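Local structure of putative N-acetylmuramoyl-L-alanine amidase (Neisseria meningitidis MC58, 3CZX) at residues G18-G22 and S23-A27; W163-C166 and R167-D171. The protein probably hydrolyses, as a zinc-dependent amidase, the bond between N-acetylmuramoyl residues and L-amino acids in cell-wall glycopeptides. All blocks are in the same frame, centred on the assembly; numbering follows the deposited sequence.

Contact 1: residues G18-G22 and S23-A27. With ZN (zinc ion), chain E.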
ATOM      1  N   GLY A  18       0.011  16.489   7.413  1.00 20.48           N
ATOM      2  CA  GLY A  18       0.987  17.098   6.521  1.00 20.23           C
ATOM      3  C   GLY A  18       0.320  17.685   5.303  1.00 19.42           C
ATOM      4  O   GLY A  18      -0.841  18.087   5.384  1.00 20.15           O
ATOM      5  N   ALA A  19       1.043  17.774   4.194  1.00 18.26           N
ATOM      6  CA  ALA A  19       0.529  18.387   2.974  1.00 18.29           C
ATOM      7  C   ALA A  19      -0.540  17.499   2.349  1.00 18.34           C
ATOM      8  O   ALA A  19      -0.543  16.280   2.562  1.00 17.24           O
ATOM      9  CB  ALA A  19       1.648  18.690   1.983  1.00 17.66           C
ATOM     10  N   VAL A  20      -1.489  18.145   1.672  1.00 18.55           N
ATOM     11  CA  VAL A  20      -2.605  17.473   1.024  1.00 18.16           C
ATOM     12  C   VAL A  20      -2.701  17.955  -0.418  1.00 18.50           C
ATOM     13  O   VAL A  20      -2.415  19.106  -0.718  1.00 18.76           O
ATOM     14  CB  VAL A  20      -3.976  17.655   1.793  1.00 18.69           C
ATOM     15  CG1 VAL A  20      -3.848  17.188   3.261  1.00 17.93           C
ATOM     16  CG2 VAL A  20      -4.517  19.097   1.694  1.00 20.19           C
ATOM     17  N   ASN A  21      -3.083  17.052  -1.318  1.00 17.43           N
ATOM     18  CA  ASN A  21      -3.388  17.393  -2.680  1.00 18.07           C
ATOM     19  C   ASN A  21      -4.656  16.612  -3.010  1.00 18.76           C
ATOM     20  O   ASN A  21      -4.620  15.412  -3.243  1.00 18.85           O
ATOM     21  CB  ASN A  21      -2.206  17.052  -3.613  1.00 18.32           C
ATOM     22  CG  ASN A  21      -2.435  17.470  -5.064  1.00 18.13           C
ATOM     23  OD1 ASN A  21      -3.576  17.716  -5.494  1.00 19.34           O
ATOM     24  ND2 ASN A  21      -1.363  17.525  -5.840  1.00 13.79           N
ATOM     25  N   GLY A  22      -5.797  17.287  -3.010  1.00 18.80           N
ATOM     26  CA  GLY A  22      -7.059  16.565  -3.152  1.00 18.59           C
ATOM     27  C   GLY A  22      -7.256  15.642  -1.975  1.00 17.83           C
ATOM     28  O   GLY A  22      -7.072  16.052  -0.809  1.00 18.51           O
ATOM     29  N   SER A  23      -7.613  14.385  -2.258  1.00 17.19           N
ATOM     30  CA  SER A  23      -7.754  13.398  -1.188  1.00 16.49           C
ATOM     31  C   SER A  23      -6.462  12.616  -0.944  1.00 15.79           C
ATOM     32  O   SER A  23      -6.469  11.681  -0.147  1.00 16.57           O
ATOM     33  CB  SER A  23      -8.933  12.449  -1.430  1.00 16.94           C
ATOM     34  OG  SER A  23      -8.785  11.765  -2.648  1.00 19.74           O
ATOM     35  N   ASP A  24      -5.381  13.008  -1.618  1.00 13.76           N
ATOM     36  CA  ASP A  24      -4.063  12.475  -1.291  1.00 14.32           C
ATOM     37  C   ASP A  24      -3.442  13.250  -0.137  1.00 13.41           C
ATOM     38  O   ASP A  24      -3.287  14.476  -0.203  1.00 15.08           O
ATOM     39  CB  ASP A  24      -3.168  12.536  -2.520  1.00 13.07           C
ATOM     40  CG  ASP A  24      -3.673  11.622  -3.633  1.00 15.45           C
ATOM     41  OD1 ASP A  24      -4.032  10.477  -3.346  1.00 17.00           O
ATOM     42  OD2 ASP A  24      -3.707  12.060  -4.783  1.00 17.54           O
ATOM     43  N   ARG A  25      -3.059  12.525   0.909  1.00 11.44           N
ATOM     44  CA  ARG A  25      -2.484  13.125   2.107  1.00 12.54           C
ATOM     45  C   ARG A  25      -1.074  12.612   2.349  1.00 11.65           C
ATOM     46  O   ARG A  25      -0.843  11.401   2.312  1.00 11.73           O
ATOM     47  CB  ARG A  25      -3.295  12.776   3.334  1.00 12.64           C
ATOM     48  CG  ARG A  25      -4.809  13.134   3.250  1.00 13.85           C
ATOM     49  CD  ARG A  25      -5.435  13.067   4.639  1.00 16.07           C
ATOM     50  NE  ARG A  25      -5.257  11.762   5.265  1.00 17.93           N
ATOM     51  CZ  ARG A  25      -5.522  11.486   6.541  1.00 19.14           C
ATOM     52  NH1 ARG A  25      -5.990  12.416   7.392  1.00 19.60           N
ATOM     53  NH2 ARG A  25      -5.281  10.274   6.992  1.00 19.55           N
ATOM     54  N   GLU A  26      -0.177  13.529   2.680  1.00 11.39           N
ATOM     55  CA  GLU A  26       1.210  13.161   3.026  1.00 11.24           C
ATOM     56  C   GLU A  26       1.273  12.026   4.029  1.00 11.45           C
ATOM     57  O   GLU A  26       2.063  11.093   3.883  1.00 11.20           O
ATOM     58  CB  GLU A  26       1.985  14.378   3.541  1.00 11.67           C
ATOM     59  CG  GLU A  26       3.457  14.067   3.917  1.00 10.13           C
ATOM     60  CD  GLU A  26       4.275  15.277   4.244  1.00 14.58           C
ATOM     61  OE1 GLU A  26       3.720  16.396   4.213  1.00 14.67           O
ATOM     62  OE2 GLU A  26       5.499  15.104   4.506  1.00 13.96           O
ATOM     63  N   ALA A  27       0.454  12.082   5.060  1.00 10.85           N
ATOM     64  CA  ALA A  27       0.485  11.078   6.126  1.00 11.61           C
ATOM     65  C   ALA A  27       0.245   9.681   5.554  1.00 11.50           C
ATOM     66  O   ALA A  27       0.830   8.685   6.028  1.00 12.45           O
ATOM     67  CB  ALA A  27      -0.544  11.386   7.174  1.00 12.98           C
TER
HETATM   68 ZN    ZN E 301       6.405  16.325   6.018  1.00 27.36          ZN
HETATM   69  O   HOH W   1      -4.380  14.720  -5.644  1.00 26.93           O
HETATM   70  O   HOH W   2       7.155  18.107   7.255  1.00 25.14           O
HETATM   71  O   HOH W   3       7.778  17.251   4.558  1.00 20.57           O

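Contact 2: residues W163-C166 and R167-D171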
ATOM      1  N   TRP A 163       4.575   0.587  -5.622  1.00 11.61           N
ATOM      2  CA  TRP A 163       5.189  -0.644  -5.121  1.00 11.17           C
ATOM      3  C   TRP A 163       6.546  -0.846  -5.739  1.00 11.12           C
ATOM      4  O   TRP A 163       7.479  -1.326  -5.084  1.00 11.03           O
ATOM      5  CB  TRP A 163       4.246  -1.867  -5.326  1.00 11.38           C
ATOM      6  CG  TRP A 163       3.040  -1.783  -4.493  1.00 10.36           C
ATOM      7  CD1 TRP A 163       1.912  -1.065  -4.749  1.00 13.84           C
ATOM      8  CD2 TRP A 163       2.827  -2.412  -3.227  1.00 11.58           C
ATOM      9  NE1 TRP A 163       1.020  -1.186  -3.717  1.00 13.49           N
ATOM     10  CE2 TRP A 163       1.555  -2.007  -2.767  1.00 12.58           C
ATOM     11  CE3 TRP A 163       3.595  -3.269  -2.425  1.00 11.66           C
ATOM     12  CZ2 TRP A 163       1.031  -2.437  -1.556  1.00 13.19           C
ATOM     13  CZ3 TRP A 163       3.066  -3.679  -1.216  1.00 13.93           C
ATOM     14  CH2 TRP A 163       1.803  -3.264  -0.796  1.00 13.38           C
ATOM     15  N   GLY A 164       6.688  -0.462  -7.006  1.00 10.01           N
ATOM     16  CA  GLY A 164       7.960  -0.554  -7.697  1.00 10.68           C
ATOM     17  C   GLY A 164       9.003   0.424  -7.173  1.00 10.55           C
ATOM     18  O   GLY A 164      10.205   0.090  -7.077  1.00 10.58           O
ATOM     19  N   ILE A 165       8.553   1.654  -6.875  1.00  9.92           N
ATOM     20  CA  ILE A 165       9.437   2.670  -6.303  1.00 10.03           C
ATOM     21  C   ILE A 165       9.932   2.203  -4.918  1.00 10.08           C
ATOM     22  O   ILE A 165      11.133   2.277  -4.623  1.00 11.10           O
ATOM     23  CB  ILE A 165       8.750   4.090  -6.257  1.00  9.58           C
ATOM     24  CG1 ILE A 165       8.517   4.624  -7.677  1.00  9.34           C
ATOM     25  CG2 ILE A 165       9.538   5.072  -5.359  1.00 10.81           C
ATOM     26  CD1 ILE A 165       7.606   5.822  -7.722  1.00 10.81           C
ATOM     27  N   CYS A 166       9.017   1.744  -4.075  1.00  9.04           N
ATOM     28  CA  CYS A 166       9.360   1.282  -2.713  1.00 10.34           C
ATOM     29  C   CYS A 166      10.217   0.029  -2.766  1.00 10.63           C
ATOM     30  O   CYS A 166      11.144  -0.092  -1.974  1.00 11.03           O
ATOM     31  CB  CYS A 166       8.181   1.099  -1.841  1.00 10.63           C
ATOM     32  SG  CYS A 166       7.238   2.620  -1.543  1.00 15.09           S
ATOM     33  N   ARG A 167       9.992  -0.848  -3.749  1.00 11.01           N
ATOM     34  CA  ARG A 167      10.901  -1.998  -3.960  1.00 11.25           C
ATOM     35  C   ARG A 167      12.302  -1.552  -4.344  1.00 12.11           C
ATOM     36  O   ARG A 167      13.288  -2.085  -3.825  1.00 11.58           O
ATOM     37  CB  ARG A 167      10.355  -2.965  -5.017  1.00 12.52           C
ATOM     38  CG  ARG A 167      11.233  -4.223  -5.152  1.00 12.44           C
ATOM     39  CD  ARG A 167      10.607  -5.256  -6.026  1.00 16.26           C
ATOM     40  NE  ARG A 167       9.340  -5.710  -5.487  1.00 18.64           N
ATOM     41  CZ  ARG A 167       9.165  -6.650  -4.563  1.00 22.11           C
ATOM     42  NH1 ARG A 167      10.189  -7.275  -4.023  1.00 22.62           N
ATOM     43  NH2 ARG A 167       7.939  -6.955  -4.167  1.00 25.06           N
ATOM     44  N   ALA A 168      12.416  -0.565  -5.242  1.00 10.43           N
ATOM     45  CA  ALA A 168      13.729   0.034  -5.614  1.00 10.62           C
ATOM     46  C   ALA A 168      14.449   0.552  -4.348  1.00 10.68           C
ATOM     47  O   ALA A 168      15.661   0.355  -4.173  1.00 11.02           O
ATOM     48  CB  ALA A 168      13.566   1.186  -6.668  1.00 11.76           C
ATOM     49  N   ILE A 169      13.700   1.209  -3.460  1.00  9.56           N
ATOM     50  CA  ILE A 169      14.300   1.764  -2.239  1.00  9.76           C
ATOM     51  C   ILE A 169      14.822   0.619  -1.342  1.00  9.74           C
ATOM     52  O   ILE A 169      15.983   0.617  -0.905  1.00 10.47           O
ATOM     53  CB  ILE A 169      13.282   2.663  -1.471  1.00  9.83           C
ATOM     54  CG1 ILE A 169      12.993   3.950  -2.257  1.00  8.70           C
ATOM     55  CG2 ILE A 169      13.794   2.992  -0.020  1.00  9.27           C
ATOM     56  CD1 ILE A 169      11.744   4.753  -1.735  1.00  8.33           C
ATOM     57  N   ALA A 170      13.969  -0.359  -1.100  1.00  9.68           N
ATOM     58  CA  ALA A 170      14.306  -1.530  -0.282  1.00  9.82           C
ATOM     59  C   ALA A 170      15.532  -2.232  -0.885  1.00 10.17           C
ATOM     60  O   ALA A 170      16.479  -2.590  -0.172  1.00 11.00           O
ATOM     61  CB  ALA A 170      13.087  -2.471  -0.193  1.00  9.64           C
ATOM     62  N   ASP A 171      15.496  -2.497  -2.183  1.00 10.41           N
ATOM     63  CA  ASP A 171      16.607  -3.209  -2.835  1.00 11.26           C
ATOM     64  C   ASP A 171      17.948  -2.454  -2.691  1.00 11.37           C
ATOM     65  O   ASP A 171      19.029  -3.081  -2.533  1.00 11.14           O
ATOM     66  CB  ASP A 171      16.318  -3.435  -4.319  1.00 11.26           C
ATOM     67  CG  ASP A 171      15.289  -4.523  -4.584  1.00 11.32           C
ATOM     68  OD1 ASP A 171      14.989  -5.372  -3.695  1.00 14.21           O
ATOM     69  OD2 ASP A 171      14.764  -4.508  -5.715  1.00 15.87           O
TER

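Contact 1: residues G18-G22 and S23-A27
Ala19 and Glu26 grip each other through two hydrogen bonds. Backbone to backbone, Glu26 N reaches Ala19 O at 2.8 Å, nearly in line with the carbonyl. In the other direction, Ala19 N donates to the carboxylate oxygen Glu26 OE1 over 3.0 Å, meeting its anti lone pair with an N-H...O angle of 171°. Glu26 CG lies anti to its own N (chi1 -180°) and the chain runs straight on, which carries the carboxylate alongside Ala19. The other oxygen, Glu26 OE2, binds zinc at 2.1 Å; His12, His78 and two waters complete the site. Ala19 N is thus a second-shell donor that probably helps fix the rotation of the carboxylate. Strands 20-21 and 24-25 form a beta hairpin closed by a type II' turn from Asn21 to Asp24, with Gly22 at the positive-phi position. Asn21 N bonds to Asp24 O at 2.8 Å, in the carbonyl plane, whereas Asp24 N comes to Asn21 O from above the Asn21 carbonyl plane. A water lies between Asn21 O and Asp24 OD2, within hydrogen-bonding distance of each. Charge gathers at Asp24, which salt-bridges Lys159 of its own chain and Lys159 of the second subunit. Apolar contact is slight: Val20 CG1 meets Arg25 CG at 4.2 Å.

Contact 2: residues W163-C166 and R167-D171
Ile169 packs back onto the turn before it, against Ile165. Its CB sits 3.5 Å from Cys166 O, and CG1 comes within 3.4 Å of Ile165 O. A chi1 of -69° puts CG1 anti to the carbonyl carbon, and the extended chi2 (167°) carries Ile169 CD1 on to 4.3 Å from Ile165 CG2. Beyond that, Ile169 lies on Leu105 and Val109 of helix 99-113, while Ile165 touches Lys112 and Thr113 near the end of the same helix. Residues 163-171 are one continuous stretch of the long helix 152-177, knit by successive i to i+4 bonds. Arg167 N donates to Trp163 O at 2.9 Å, and Ala168 N to Gly164 O likewise; Ile169 N reaches Ile165 O and Ala170 N reaches Cys166 O, the last the straightest at 171°. Cys166 and Ala170 belong to another side of the helix, where they pack on Ile36, Val37 and Ile40 of helix 26-45. Arg167 sets its CB 3.3 Å from Trp163 O, and the rest of the chain, bent at chi3, runs out to a salt bridge between NH1 and Asp44. Trp163 NE1 hydrogen-bonds Asp32 of the second subunit.

How the contacts relate
From the N terminus, the chain first closes contact 1, the tight hairpin of strands 20-21 and 24-25, which runs directly into helix 26-45. Contact 2 opens much later, within the C-terminal helix 152-177, after all six strands of the mixed sheet have been laid down. The two are therefore in series, neither nested nor crossed, and they do not touch: their nearest atoms are about 11 Å apart. Helix 26-45 joins them, beginning at the hairpin and packing farther along against 163-171. Helix 152-177 joins them too, since Leu155 and Lys159 in its first turns meet the hairpin. Both contacts also face the second subunit.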